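Local coordinates for ABC transporter periplasmic peptide-binding protein (Pseudoalteromonas, PDB 4QFL) that binds dipeptides such as Ala-Phe in the periplasm and probably delivers them to an ABC transporter for uptake, at residues 297-302 with 460-465; 309-314 with 496-501; 334-339 with 346-351; 372-377 with 405-410; 465-470 with 492-497. All blocks are in the same frame, centred on the assembly; numbering follows the deposited sequence.

Contact 1: residues 297-302 with 460-465; sequences FNTERP and ANWCNP
N298 and A460 bring their CA atoms to 4.8 Å where the loop after strand 291-297 meets the loop before helix 465-475, and a backbone bond runs from T299 N to A460 O (3.0 Å, nearly straight at 166°). Its donor lies above the plane of the carbonyl. Next to it, F297 O faces A460 CA at 3.0 Å in a CA-H...O contact. On the first loop N298 to R301 form a type I beta turn. T299 is the central side chain. Its OG1 sits between the backbone N and the carbonyl carbon (chi1 64°), which brings it to 2.9 Å from A460 O and 3.0 Å from N461 O. The same oxygen lies in the plane of the W462 ring, at the edge near CD1 (3.5 Å). CG2 of T299 also approaches CD1. The side chains of N298 and N461 lie side by side, pointing the same way, with their amide planes well turned from each other. E300 crosses N461 at about a right angle. Its OE2 takes a proton from a water (2.6 Å), which also accepts from C463 N and donates to N461 O. C463 is joined by a disulfide to C450. The contact is largely polar: backbone carbonyls of the second loop receive the amide and water protons, and the carboxylate of E300 reaches this loop through the water.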
# COMPACT_ATOMS: atom_id res chain seq x y z
N PHE A 297 18.58 1.76 -0.32
CA PHE A 297 19.81 1.01 -0.08
C PHE A 297 19.67 0.04 1.09
O PHE A 297 19.05 0.36 2.10
CB PHE A 297 20.95 1.97 0.21
CG PHE A 297 21.21 2.94 -0.90
CD1 PHE A 297 21.88 2.54 -2.04
CD2 PHE A 297 20.77 4.25 -0.80
CE1 PHE A 297 22.11 3.42 -3.07
CE2 PHE A 297 21.02 5.14 -1.82
CZ PHE A 297 21.69 4.73 -2.95
N ASN A 298 20.25 -1.14 0.95
CA ASN A 298 20.35 -2.08 2.07
C ASN A 298 21.45 -1.58 3.01
O ASN A 298 22.62 -1.93 2.85
CB ASN A 298 20.68 -3.46 1.52
CG ASN A 298 20.60 -4.55 2.57
OD1 ASN A 298 20.47 -5.72 2.24
ND2 ASN A 298 20.69 -4.17 3.82
N THR A 299 21.07 -0.74 3.97
CA THR A 299 22.02 -0.00 4.81
C THR A 299 22.79 -0.90 5.76
O THR A 299 23.68 -0.43 6.46
CB THR A 299 21.32 1.09 5.64
OG1 THR A 299 20.42 0.49 6.58
CG2 THR A 299 20.57 2.07 4.75
N GLU A 300 22.46 -2.18 5.79
CA GLU A 300 23.20 -3.11 6.63
C GLU A 300 24.23 -3.88 5.82
O GLU A 300 24.87 -4.78 6.34
CB GLU A 300 22.25 -4.06 7.36
CG GLU A 300 21.45 -3.39 8.47
CD GLU A 300 22.33 -2.87 9.58
OE1 GLU A 300 23.32 -3.55 9.92
OE2 GLU A 300 22.04 -1.79 10.13
N ARG A 301 24.41 -3.51 4.55
CA ARG A 301 25.28 -4.26 3.66
C ARG A 301 26.39 -3.39 3.07
O ARG A 301 26.12 -2.45 2.34
CB ARG A 301 24.46 -4.90 2.53
CG ARG A 301 25.24 -5.87 1.66
CD ARG A 301 24.41 -6.42 0.51
NE ARG A 301 23.47 -7.45 0.94
CZ ARG A 301 22.82 -8.25 0.11
NH1 ARG A 301 23.01 -8.15 -1.20
NH2 ARG A 301 21.97 -9.17 0.59
N PRO A 302 27.65 -3.70 3.39
CA PRO A 302 28.74 -2.89 2.84
C PRO A 302 28.77 -2.99 1.32
O PRO A 302 28.42 -4.04 0.78
CB PRO A 302 30.01 -3.52 3.45
CG PRO A 302 29.51 -4.34 4.62
CD PRO A 302 28.15 -4.80 4.24
N ALA A 460 15.07 -0.27 3.10
CA ALA A 460 16.41 0.22 3.43
C ALA A 460 17.07 -0.58 4.56
O ALA A 460 18.21 -0.33 4.93
CB ALA A 460 16.35 1.70 3.79
N ASN A 461 16.34 -1.53 5.12
CA ASN A 461 16.88 -2.36 6.19
C ASN A 461 17.54 -1.45 7.22
O ASN A 461 18.68 -1.66 7.62
CB ASN A 461 17.92 -3.31 5.60
CG ASN A 461 18.21 -4.50 6.50
OD1 ASN A 461 17.48 -4.76 7.47
ND2 ASN A 461 19.26 -5.24 6.17
N TRP A 462 16.80 -0.44 7.64
CA TRP A 462 17.34 0.68 8.41
C TRP A 462 16.59 0.87 9.72
O TRP A 462 15.46 1.38 9.74
CB TRP A 462 17.24 1.94 7.56
CG TRP A 462 17.93 3.19 8.03
CD1 TRP A 462 19.27 3.43 8.09
CD2 TRP A 462 17.29 4.42 8.43
NE1 TRP A 462 19.51 4.71 8.52
CE2 TRP A 462 18.31 5.34 8.74
CE3 TRP A 462 15.95 4.82 8.57
CZ2 TRP A 462 18.04 6.65 9.17
CZ3 TRP A 462 15.68 6.12 9.00
CH2 TRP A 462 16.72 7.01 9.29
N CYS A 463 17.20 0.45 10.81
CA CYS A 463 16.62 0.70 12.12
C CYS A 463 17.39 1.83 12.79
O CYS A 463 18.53 1.66 13.18
CB CYS A 463 16.64 -0.56 12.97
SG CYS A 463 15.95 -0.33 14.62
N ASN A 464 16.74 2.98 12.90
CA ASN A 464 17.33 4.17 13.52
C ASN A 464 16.40 4.66 14.63
O ASN A 464 15.41 5.35 14.37
CB ASN A 464 17.57 5.25 12.46
CG ASN A 464 18.33 6.45 13.00
OD1 ASN A 464 18.11 6.88 14.13
ND2 ASN A 464 19.23 7.00 12.20
N PRO A 465 16.69 4.26 15.87
CA PRO A 465 15.78 4.62 16.97
C PRO A 465 15.61 6.14 17.13
O PRO A 465 14.58 6.61 17.59
CB PRO A 465 16.46 3.99 18.20
CG PRO A 465 17.24 2.81 17.63
CD PRO A 465 17.74 3.31 16.29
O HOH W 1 19.56 -1.28 10.74

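Contact 2: residues 309-314 with 496-501; sequences VRQALV and EQLPLY
V314 CG1 lies over the centre of one face of the Y501 ring, 3.5 Å from the centroid and 9° off the normal, a CH-pi contact. The other flat group is the guanidinium of R310, which has Q497 O and L498 O at its edge. R310 grips Q497 O side-on with two nitrogens, NE at 3.2 Å and NH2 at 2.8 Å. Both bonds lie close to the guanidinium plane. NE also has a weak bond to L498 O. The bend at chi3 (-57°) puts NE in front of these carbonyls. NH1 of R310 has its own partner, F304 O. Between the two flat groups L498 CD1 packs on Q311 CG at 3.9 Å, the side chains crossing at about a right angle. V314 CG2 is farther from L498 CD1, at 4.4 Å. A water donates to V314 O and is weakly bonded to Y501 OH. L498 has positive phi and is the first residue to leave helix 480-497. An arginine of one helix thus binds the carbonyl of the last residue of another, Q497, at the junction where helix 307-314 packs on the connection from helix 480-497 to strand 500-513 of the binding-protein fold.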
# COMPACT_ATOMS: atom_id res chain seq x y z
N VAL A 309 29.24 6.55 0.81
CA VAL A 309 29.01 5.77 -0.39
C VAL A 309 27.61 6.06 -0.89
O VAL A 309 27.41 6.28 -2.09
CB VAL A 309 29.15 4.27 -0.10
CG1 VAL A 309 28.41 3.45 -1.14
CG2 VAL A 309 30.61 3.89 -0.05
N ARG A 310 26.64 6.06 0.02
CA ARG A 310 25.27 6.31 -0.37
C ARG A 310 25.17 7.67 -1.03
O ARG A 310 24.51 7.82 -2.07
CB ARG A 310 24.31 6.19 0.83
CG ARG A 310 24.18 4.75 1.32
CD ARG A 310 23.00 4.54 2.26
NE ARG A 310 23.05 5.40 3.44
CZ ARG A 310 23.73 5.14 4.55
NH1 ARG A 310 24.47 4.05 4.66
NH2 ARG A 310 23.69 6.00 5.56
N GLN A 311 25.85 8.65 -0.45
CA GLN A 311 25.91 10.00 -1.02
C GLN A 311 26.57 9.99 -2.40
O GLN A 311 26.07 10.60 -3.35
CB GLN A 311 26.65 10.93 -0.07
CG GLN A 311 26.03 10.99 1.30
CD GLN A 311 26.91 11.69 2.33
OE1 GLN A 311 26.48 11.93 3.46
NE2 GLN A 311 28.13 12.03 1.93
N ALA A 312 27.70 9.29 -2.52
CA ALA A 312 28.38 9.17 -3.80
C ALA A 312 27.48 8.62 -4.91
O ALA A 312 27.46 9.15 -6.01
CB ALA A 312 29.65 8.33 -3.65
N LEU A 313 26.72 7.56 -4.63
CA LEU A 313 25.90 6.92 -5.65
C LEU A 313 24.76 7.80 -6.16
O LEU A 313 24.46 7.84 -7.36
CB LEU A 313 25.32 5.61 -5.12
CG LEU A 313 26.24 4.41 -4.88
CD1 LEU A 313 25.56 3.41 -3.96
CD2 LEU A 313 26.64 3.74 -6.19
N VAL A 314 24.10 8.49 -5.24
CA VAL A 314 22.98 9.36 -5.57
C VAL A 314 23.36 10.47 -6.55
O VAL A 314 22.59 10.78 -7.46
CB VAL A 314 22.36 9.98 -4.31
CG1 VAL A 314 21.42 11.11 -4.68
CG2 VAL A 314 21.62 8.92 -3.49
N GLU A 496 19.60 13.52 5.09
CA GLU A 496 20.94 13.51 5.67
C GLU A 496 21.52 12.12 5.62
O GLU A 496 22.67 11.93 5.23
CB GLU A 496 20.91 13.96 7.13
CG GLU A 496 20.30 15.33 7.38
CD GLU A 496 21.26 16.47 7.11
OE1 GLU A 496 21.33 17.38 7.97
OE2 GLU A 496 21.93 16.47 6.04
N GLN A 497 20.73 11.15 6.04
CA GLN A 497 21.22 9.78 6.21
C GLN A 497 21.05 8.94 4.96
O GLN A 497 21.73 7.92 4.80
CB GLN A 497 20.53 9.11 7.42
CG GLN A 497 20.95 9.67 8.79
CD GLN A 497 22.46 9.64 9.01
OE1 GLN A 497 23.08 10.66 9.35
NE2 GLN A 497 23.07 8.47 8.81
N LEU A 498 20.13 9.34 4.10
CA LEU A 498 19.87 8.62 2.85
C LEU A 498 19.71 7.12 2.97
O LEU A 498 20.35 6.37 2.24
CB LEU A 498 20.98 8.91 1.84
CG LEU A 498 21.02 10.38 1.43
CD1 LEU A 498 22.20 10.61 0.51
CD2 LEU A 498 19.70 10.79 0.77
N PRO A 499 18.83 6.66 3.87
CA PRO A 499 18.49 5.24 3.82
C PRO A 499 17.87 4.95 2.45
O PRO A 499 18.11 3.91 1.85
CB PRO A 499 17.46 5.08 4.94
CG PRO A 499 16.94 6.48 5.18
CD PRO A 499 18.07 7.39 4.88
N LEU A 500 17.07 5.89 1.97
CA LEU A 500 16.58 5.82 0.61
C LEU A 500 16.60 7.22 0.01
O LEU A 500 16.68 8.22 0.73
CB LEU A 500 15.17 5.22 0.57
CG LEU A 500 14.10 5.81 1.50
CD1 LEU A 500 13.63 7.17 1.00
CD2 LEU A 500 12.91 4.87 1.66
N TYR A 501 16.52 7.28 -1.31
CA TYR A 501 16.58 8.53 -2.04
C TYR A 501 15.27 8.74 -2.76
O TYR A 501 14.96 8.01 -3.70
CB TYR A 501 17.70 8.46 -3.07
CG TYR A 501 17.82 9.65 -3.99
CD1 TYR A 501 17.71 10.96 -3.52
CD2 TYR A 501 18.11 9.47 -5.34
CE1 TYR A 501 17.85 12.04 -4.39
CE2 TYR A 501 18.24 10.54 -6.20
CZ TYR A 501 18.12 11.82 -5.72
OH TYR A 501 18.26 12.87 -6.60
O HOH W 2 20.91 12.98 -8.58

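Contact 3: residues 334-339 with 346-351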
# COMPACT_ATOMS: atom_id res chain seq x y z
N ALA A 334 10.93 14.68 -6.83
CA ALA A 334 10.83 14.64 -5.37
C ALA A 334 11.74 15.67 -4.73
O ALA A 334 12.90 15.79 -5.11
CB ALA A 334 11.18 13.26 -4.86
N ARG A 335 11.20 16.40 -3.75
CA ARG A 335 11.95 17.36 -2.94
C ARG A 335 12.03 16.92 -1.46
O ARG A 335 12.60 17.60 -0.61
CB ARG A 335 11.33 18.75 -3.06
CG ARG A 335 12.09 19.71 -3.99
CD ARG A 335 11.83 19.48 -5.47
NE ARG A 335 12.96 19.96 -6.25
CZ ARG A 335 12.96 20.16 -7.57
NH1 ARG A 335 11.87 19.92 -8.28
NH2 ARG A 335 14.06 20.59 -8.17
N SER A 336 11.45 15.75 -1.18
CA SER A 336 11.40 15.17 0.14
C SER A 336 10.79 13.80 -0.06
O SER A 336 10.29 13.52 -1.14
CB SER A 336 10.50 15.99 1.05
OG SER A 336 10.23 15.29 2.25
N ILE A 337 10.81 12.93 0.95
CA ILE A 337 10.08 11.68 0.82
C ILE A 337 8.57 11.94 0.63
O ILE A 337 7.87 11.20 -0.07
CB ILE A 337 10.36 10.68 1.99
CG1 ILE A 337 9.77 9.31 1.65
CG2 ILE A 337 9.81 11.19 3.31
CD1 ILE A 337 10.07 8.22 2.64
N LEU A 338 8.08 13.02 1.23
CA LEU A 338 6.66 13.34 1.16
C LEU A 338 6.33 14.04 -0.14
O LEU A 338 7.06 14.94 -0.55
CB LEU A 338 6.25 14.24 2.34
CG LEU A 338 6.32 13.61 3.74
CD1 LEU A 338 5.78 14.57 4.82
CD2 LEU A 338 5.58 12.29 3.75
N PRO A 339 5.21 13.65 -0.78
CA PRO A 339 4.73 14.36 -1.97
C PRO A 339 4.29 15.76 -1.56
O PRO A 339 3.93 15.96 -0.40
CB PRO A 339 3.54 13.52 -2.42
CG PRO A 339 3.09 12.79 -1.19
CD PRO A 339 4.34 12.52 -0.42
N GLU A 346 7.71 19.27 3.23
CA GLU A 346 8.69 20.33 3.34
C GLU A 346 9.86 20.02 2.44
O GLU A 346 10.52 18.99 2.60
CB GLU A 346 9.15 20.49 4.79
CG GLU A 346 9.91 21.77 5.07
CD GLU A 346 9.03 23.01 5.11
OE1 GLU A 346 7.80 22.91 5.31
OE2 GLU A 346 9.60 24.11 4.94
N PRO A 347 10.13 20.90 1.47
CA PRO A 347 11.21 20.68 0.49
C PRO A 347 12.56 20.70 1.18
O PRO A 347 12.84 21.56 2.02
CB PRO A 347 11.05 21.86 -0.47
CG PRO A 347 10.35 22.91 0.31
CD PRO A 347 9.46 22.20 1.29
N GLN A 348 13.42 19.75 0.82
CA GLN A 348 14.65 19.60 1.57
C GLN A 348 15.76 20.39 0.93
O GLN A 348 16.08 20.20 -0.25
CB GLN A 348 14.99 18.12 1.72
CG GLN A 348 14.02 17.41 2.63
CD GLN A 348 13.84 18.15 3.94
OE1 GLN A 348 12.72 18.48 4.32
NE2 GLN A 348 14.93 18.40 4.63
N LYS A 349 16.35 21.30 1.71
CA LYS A 349 17.40 22.16 1.20
C LYS A 349 18.61 21.34 0.80
O LYS A 349 19.43 21.80 0.01
CB LYS A 349 17.79 23.21 2.25
CG LYS A 349 18.68 24.32 1.71
CD LYS A 349 19.50 24.97 2.83
CE LYS A 349 20.35 26.12 2.29
NZ LYS A 349 21.20 25.71 1.12
N ASN A 350 18.73 20.12 1.32
CA ASN A 350 19.92 19.30 1.08
C ASN A 350 19.80 18.15 0.07
O ASN A 350 20.64 17.26 0.04
CB ASN A 350 20.47 18.76 2.40
CG ASN A 350 21.22 19.82 3.19
OD1 ASN A 350 21.57 20.87 2.66
ND2 ASN A 350 21.48 19.53 4.46
N MET A 351 18.76 18.18 -0.77
CA MET A 351 18.61 17.14 -1.78
C MET A 351 19.83 17.10 -2.67
O MET A 351 20.36 18.13 -3.07
CB MET A 351 17.34 17.36 -2.62
CG MET A 351 16.05 17.02 -1.90
SD MET A 351 15.81 15.24 -1.67
CE MET A 351 15.75 14.64 -3.34
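R335 and Q348 join the two limbs of the long loop between strand 332-333 and helix 356-363. The link is one backbone bond, Q348 N to R335 O (2.7 Å, 151°), with the donor nearly along the C=O axis. P347 CA also approaches R335 O, at 3.6 Å in a CA-H...O contact. The CB atoms of R335 and P347 lie 4.1 Å apart at the exposed side. S336, which is buried, meets E346 O through CB at 3.4 Å and Q348 CG at 4.1 Å. S336 OG accepts from L338 N, closing an ST turn, and is also hydrogen-bonded to Q491 OE1. E346 OE1 makes a salt bridge to K484. Residues Q348 to M351 form a type I beta turn that brings M351 back over the first limb. Its CG lies 3.7 Å from R335 O. The side chain is folded at chi2 (-72°) and chi3 (-62°), and CE ends 3.5 Å from A334 O. M351 also packs on I495 and Y501. R335 O is thus gripped by one short N-H bond and is approached by carbon atoms of P347, Q348 and M351. The direct pairing between the limbs is slight, and the polar side chains of S336 and E346 turn instead to helix 480-497.

Contact 4: residues 372-377 with 405-410; sequences FDMSIW and VNVNIV
M374 CG packs on V405 CG1 (3.7 Å) and, less closely, on V407 CG2. I376 CG1 meets V407 CG1, also at 3.7 Å. These residues form the apolar centre, and M374 and V405 are covered by L313 of helix 307-314. At one end F372 CE1 touches V405 CG1 at 3.6 Å. Five backbone bonds of 2.9 to 3.1 Å alternate between the strands, beginning with N406 N to F372 O and ending with V410 N to I376 O. On the face opposite M374, I376 and V407 lie D373, S375, N406 and N408, with W377 and V410. V410 CG1 sits over the six-membered ring of W377, 3.5 Å from its centroid and 12° off the normal, a CH-pi contact. D373 OD2 is 2.9 Å from N406 ND2, with carboxylate and amide planes 77° apart. Strands 373-378 and 406-410 run parallel in register, with helix 389-401 between them in the chain: a beta-alpha-beta unit in an alpha/beta lobe, as in periplasmic binding proteins.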
# COMPACT_ATOMS: atom_id res chain seq x y z
N PHE A 372 33.02 -0.30 -7.58
CA PHE A 372 32.57 -1.62 -7.17
C PHE A 372 31.41 -2.10 -8.02
O PHE A 372 30.96 -1.39 -8.91
CB PHE A 372 32.15 -1.60 -5.70
CG PHE A 372 31.22 -0.47 -5.36
CD1 PHE A 372 29.85 -0.58 -5.59
CD2 PHE A 372 31.71 0.71 -4.82
CE1 PHE A 372 29.00 0.46 -5.28
CE2 PHE A 372 30.86 1.76 -4.51
CZ PHE A 372 29.50 1.63 -4.74
N ASP A 373 30.94 -3.30 -7.72
CA ASP A 373 29.73 -3.85 -8.31
C ASP A 373 28.55 -3.72 -7.34
O ASP A 373 28.72 -3.76 -6.13
CB ASP A 373 29.93 -5.33 -8.64
CG ASP A 373 30.85 -5.56 -9.82
OD1 ASP A 373 31.51 -4.59 -10.26
OD2 ASP A 373 30.91 -6.70 -10.31
N MET A 374 27.35 -3.57 -7.88
CA MET A 374 26.16 -3.60 -7.05
C MET A 374 24.96 -4.07 -7.84
O MET A 374 24.96 -4.01 -9.08
CB MET A 374 25.86 -2.22 -6.47
CG MET A 374 25.49 -1.18 -7.50
SD MET A 374 25.13 0.41 -6.73
CE MET A 374 23.75 -0.03 -5.67
N SER A 375 23.93 -4.53 -7.13
CA SER A 375 22.66 -4.83 -7.75
C SER A 375 21.69 -3.66 -7.54
O SER A 375 21.77 -2.93 -6.54
CB SER A 375 22.07 -6.15 -7.24
OG SER A 375 21.83 -6.13 -5.83
N ILE A 376 20.82 -3.48 -8.52
CA ILE A 376 19.64 -2.67 -8.34
C ILE A 376 18.47 -3.57 -8.66
O ILE A 376 18.33 -4.07 -9.76
CB ILE A 376 19.60 -1.49 -9.30
CG1 ILE A 376 20.73 -0.52 -8.98
CG2 ILE A 376 18.24 -0.78 -9.22
CD1 ILE A 376 20.73 0.72 -9.87
N TRP A 377 17.63 -3.79 -7.66
CA TRP A 377 16.44 -4.57 -7.85
C TRP A 377 15.33 -3.72 -8.44
O TRP A 377 15.07 -2.62 -7.95
CB TRP A 377 16.04 -5.17 -6.51
CG TRP A 377 16.91 -6.32 -6.14
CD1 TRP A 377 18.27 -6.34 -6.08
CD2 TRP A 377 16.47 -7.63 -5.77
NE1 TRP A 377 18.72 -7.59 -5.70
CE2 TRP A 377 17.63 -8.40 -5.51
CE3 TRP A 377 15.22 -8.23 -5.63
CZ2 TRP A 377 17.56 -9.72 -5.11
CZ3 TRP A 377 15.15 -9.54 -5.25
CH2 TRP A 377 16.31 -10.28 -4.99
N VAL A 405 30.71 2.37 -11.32
CA VAL A 405 29.90 1.40 -10.59
C VAL A 405 29.16 0.47 -11.54
O VAL A 405 28.35 0.92 -12.37
CB VAL A 405 28.93 2.06 -9.60
CG1 VAL A 405 28.19 0.98 -8.80
CG2 VAL A 405 29.68 2.99 -8.68
N ASN A 406 29.44 -0.82 -11.42
CA ASN A 406 28.95 -1.85 -12.32
C ASN A 406 27.65 -2.42 -11.78
O ASN A 406 27.65 -3.25 -10.87
CB ASN A 406 30.03 -2.94 -12.49
CG ASN A 406 29.51 -4.20 -13.18
OD1 ASN A 406 28.77 -4.14 -14.17
ND2 ASN A 406 29.91 -5.36 -12.66
N VAL A 407 26.54 -1.95 -12.33
CA VAL A 407 25.23 -2.38 -11.87
C VAL A 407 24.75 -3.63 -12.59
O VAL A 407 24.82 -3.72 -13.82
CB VAL A 407 24.18 -1.27 -12.07
CG1 VAL A 407 22.80 -1.80 -11.72
CG2 VAL A 407 24.51 -0.05 -11.22
N ASN A 408 24.27 -4.59 -11.83
CA ASN A 408 23.50 -5.67 -12.41
C ASN A 408 22.06 -5.52 -11.95
O ASN A 408 21.80 -5.15 -10.81
CB ASN A 408 24.07 -7.02 -12.00
CG ASN A 408 23.86 -7.31 -10.53
OD1 ASN A 408 24.39 -6.63 -9.66
ND2 ASN A 408 23.07 -8.34 -10.24
N ILE A 409 21.12 -5.79 -12.85
CA ILE A 409 19.70 -5.56 -12.55
C ILE A 409 19.00 -6.86 -12.20
O ILE A 409 19.06 -7.83 -12.95
CB ILE A 409 19.00 -4.87 -13.74
CG1 ILE A 409 19.66 -3.52 -14.02
CG2 ILE A 409 17.51 -4.71 -13.46
CD1 ILE A 409 19.03 -2.74 -15.16
N VAL A 410 18.33 -6.89 -11.05
CA VAL A 410 17.62 -8.09 -10.62
C VAL A 410 16.11 -7.88 -10.66
O VAL A 410 15.59 -6.85 -10.22
CB VAL A 410 18.00 -8.49 -9.20
CG1 VAL A 410 17.14 -9.63 -8.73
CG2 VAL A 410 19.47 -8.88 -9.15

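Contact 5: residues 465-470 with 492-497; sequences PEFDLL and SMIIEQ
M493 reaches across to F467 with its sulfur. SD lies 3.7 Å from F467 CA and 3.8 Å from F467 CB. Measured to the ring it is a Met-aromatic contact at the edge, 5.4 Å from the centroid and 85° off the normal. The chain of M493 is extended up to SD. The turn at chi3 (-63°) then places CE against L470 CD1, at 3.5 Å. Farther along the same rim of the ring, F467 CE1 meets I494 CG1 at 3.7 Å, with I494 CD1 close behind at 3.8 Å. This approach is oblique. The contact is therefore made by sulfur and carbon atoms alone, and M493 is its central side chain. The two short helix segments run nearly antiparallel, at 162°, and their axes come no closer than 11.2 Å. The spacing is filled by M493 and F467, with L470 and I494 beside them. F467 is set by its place in the first turn of helix 465-475, where N464 at the N-cap accepts from F467 N through OD1. Further out, the W462 ring meets that of F467, and F444 and L448 pack against both F467 and I494. L470 also rests on Y486 and A489, earlier in helix 480-497. Helix 480-497 thus touches helix 465-475 through M493 and I494, and strand 500-513 through I494 on L500 and I495 on P502.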
# COMPACT_ATOMS: atom_id res chain seq x y z
N PRO A 465 16.69 4.26 15.87
CA PRO A 465 15.78 4.62 16.97
C PRO A 465 15.61 6.14 17.13
O PRO A 465 14.58 6.61 17.59
CB PRO A 465 16.46 3.99 18.20
CG PRO A 465 17.24 2.81 17.63
CD PRO A 465 17.74 3.31 16.29
N GLU A 466 16.64 6.89 16.75
CA GLU A 466 16.60 8.34 16.78
C GLU A 466 15.51 8.87 15.86
O GLU A 466 14.74 9.75 16.24
CB GLU A 466 17.98 8.87 16.39
CG GLU A 466 19.05 8.67 17.48
CD GLU A 466 19.46 7.20 17.74
OE1 GLU A 466 19.68 6.86 18.93
OE2 GLU A 466 19.61 6.40 16.78
N PHE A 467 15.45 8.32 14.66
CA PHE A 467 14.41 8.61 13.68
C PHE A 467 13.03 8.24 14.24
O PHE A 467 12.10 9.03 14.18
CB PHE A 467 14.69 7.82 12.39
CG PHE A 467 13.62 7.93 11.34
CD1 PHE A 467 13.50 9.07 10.58
CD2 PHE A 467 12.75 6.89 11.12
CE1 PHE A 467 12.51 9.16 9.62
CE2 PHE A 467 11.77 6.98 10.17
CZ PHE A 467 11.65 8.11 9.42
N ASP A 468 12.94 7.05 14.82
CA ASP A 468 11.67 6.51 15.32
C ASP A 468 11.11 7.38 16.43
O ASP A 468 9.90 7.54 16.58
CB ASP A 468 11.85 5.09 15.88
CG ASP A 468 11.99 4.05 14.79
OD1 ASP A 468 12.18 4.43 13.61
OD2 ASP A 468 11.94 2.85 15.13
N LEU A 469 12.02 7.93 17.23
CA LEU A 469 11.62 8.79 18.33
C LEU A 469 10.89 10.01 17.78
O LEU A 469 9.90 10.46 18.37
CB LEU A 469 12.83 9.21 19.16
CG LEU A 469 12.49 9.93 20.46
CD1 LEU A 469 11.48 9.11 21.25
CD2 LEU A 469 13.75 10.14 21.24
N LEU A 470 11.35 10.54 16.66
CA LEU A 470 10.64 11.63 16.01
C LEU A 470 9.22 11.20 15.66
O LEU A 470 8.27 11.97 15.80
CB LEU A 470 11.36 12.08 14.74
CG LEU A 470 12.69 12.82 14.91
CD1 LEU A 470 13.37 13.05 13.56
CD2 LEU A 470 12.43 14.14 15.63
N SER A 492 14.14 15.74 7.02
CA SER A 492 15.53 16.17 6.96
C SER A 492 16.52 15.02 7.21
O SER A 492 17.55 14.90 6.52
CB SER A 492 15.78 17.30 7.94
OG SER A 492 15.09 18.46 7.53
N MET A 493 16.20 14.19 8.19
CA MET A 493 17.06 13.09 8.58
C MET A 493 17.18 12.09 7.44
O MET A 493 18.27 11.59 7.15
CB MET A 493 16.53 12.41 9.84
CG MET A 493 17.54 11.51 10.52
SD MET A 493 16.99 10.79 12.07
CE MET A 493 16.77 12.25 13.07
N ILE A 494 16.07 11.82 6.78
CA ILE A 494 16.06 10.90 5.66
C ILE A 494 17.00 11.38 4.56
O ILE A 494 17.72 10.58 3.95
CB ILE A 494 14.63 10.70 5.15
CG1 ILE A 494 13.80 9.97 6.22
CG2 ILE A 494 14.63 9.94 3.84
CD1 ILE A 494 12.30 9.90 5.93
N ILE A 495 17.03 12.69 4.32
CA ILE A 495 17.94 13.27 3.33
C ILE A 495 19.38 13.25 3.80
O ILE A 495 20.29 13.00 3.01
CB ILE A 495 17.55 14.72 2.95
CG1 ILE A 495 16.24 14.72 2.17
CG2 ILE A 495 18.63 15.36 2.10
CD1 ILE A 495 16.17 13.64 1.12
N GLU A 496 19.60 13.52 5.09
CA GLU A 496 20.94 13.51 5.67
C GLU A 496 21.52 12.12 5.62
O GLU A 496 22.67 11.93 5.23
CB GLU A 496 20.91 13.96 7.13
CG GLU A 496 20.30 15.33 7.38
CD GLU A 496 21.26 16.47 7.11
OE1 GLU A 496 21.33 17.38 7.97
OE2 GLU A 496 21.93 16.47 6.04
N GLN A 497 20.73 11.15 6.04
CA GLN A 497 21.22 9.78 6.21
C GLN A 497 21.05 8.94 4.96
O GLN A 497 21.73 7.92 4.80
CB GLN A 497 20.53 9.11 7.42
CG GLN A 497 20.95 9.67 8.79
CD GLN A 497 22.46 9.64 9.01
OE1 GLN A 497 23.08 10.66 9.35
NE2 GLN A 497 23.07 8.47 8.81

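Contacts 1, 2 and 5 form one continuous cluster. F297 N lies 3.1 Å from P499 O, a probable hydrogen bond joining contacts 1 and 2. W462 CZ3 packs on F467 CG at 3.6 Å, joining contacts 1 and 5. Contacts 2 and 5 share E496 and Q497 on helix 480-497. Contact 3 meets the same helix through Q348 and S492 and reaches contact 2 through M351 and Y501. Contact 4 touches contact 2 where L313 packs on M374, F372 and V405. Its strand 373-378 pairs with strand 428-434, which carries L431, W433 and A434 of the dipeptide pocket. The side chains of A460, P499, W377 and I494 lie about 11, 13, 12 and 14 Å from the bound phenylalanine.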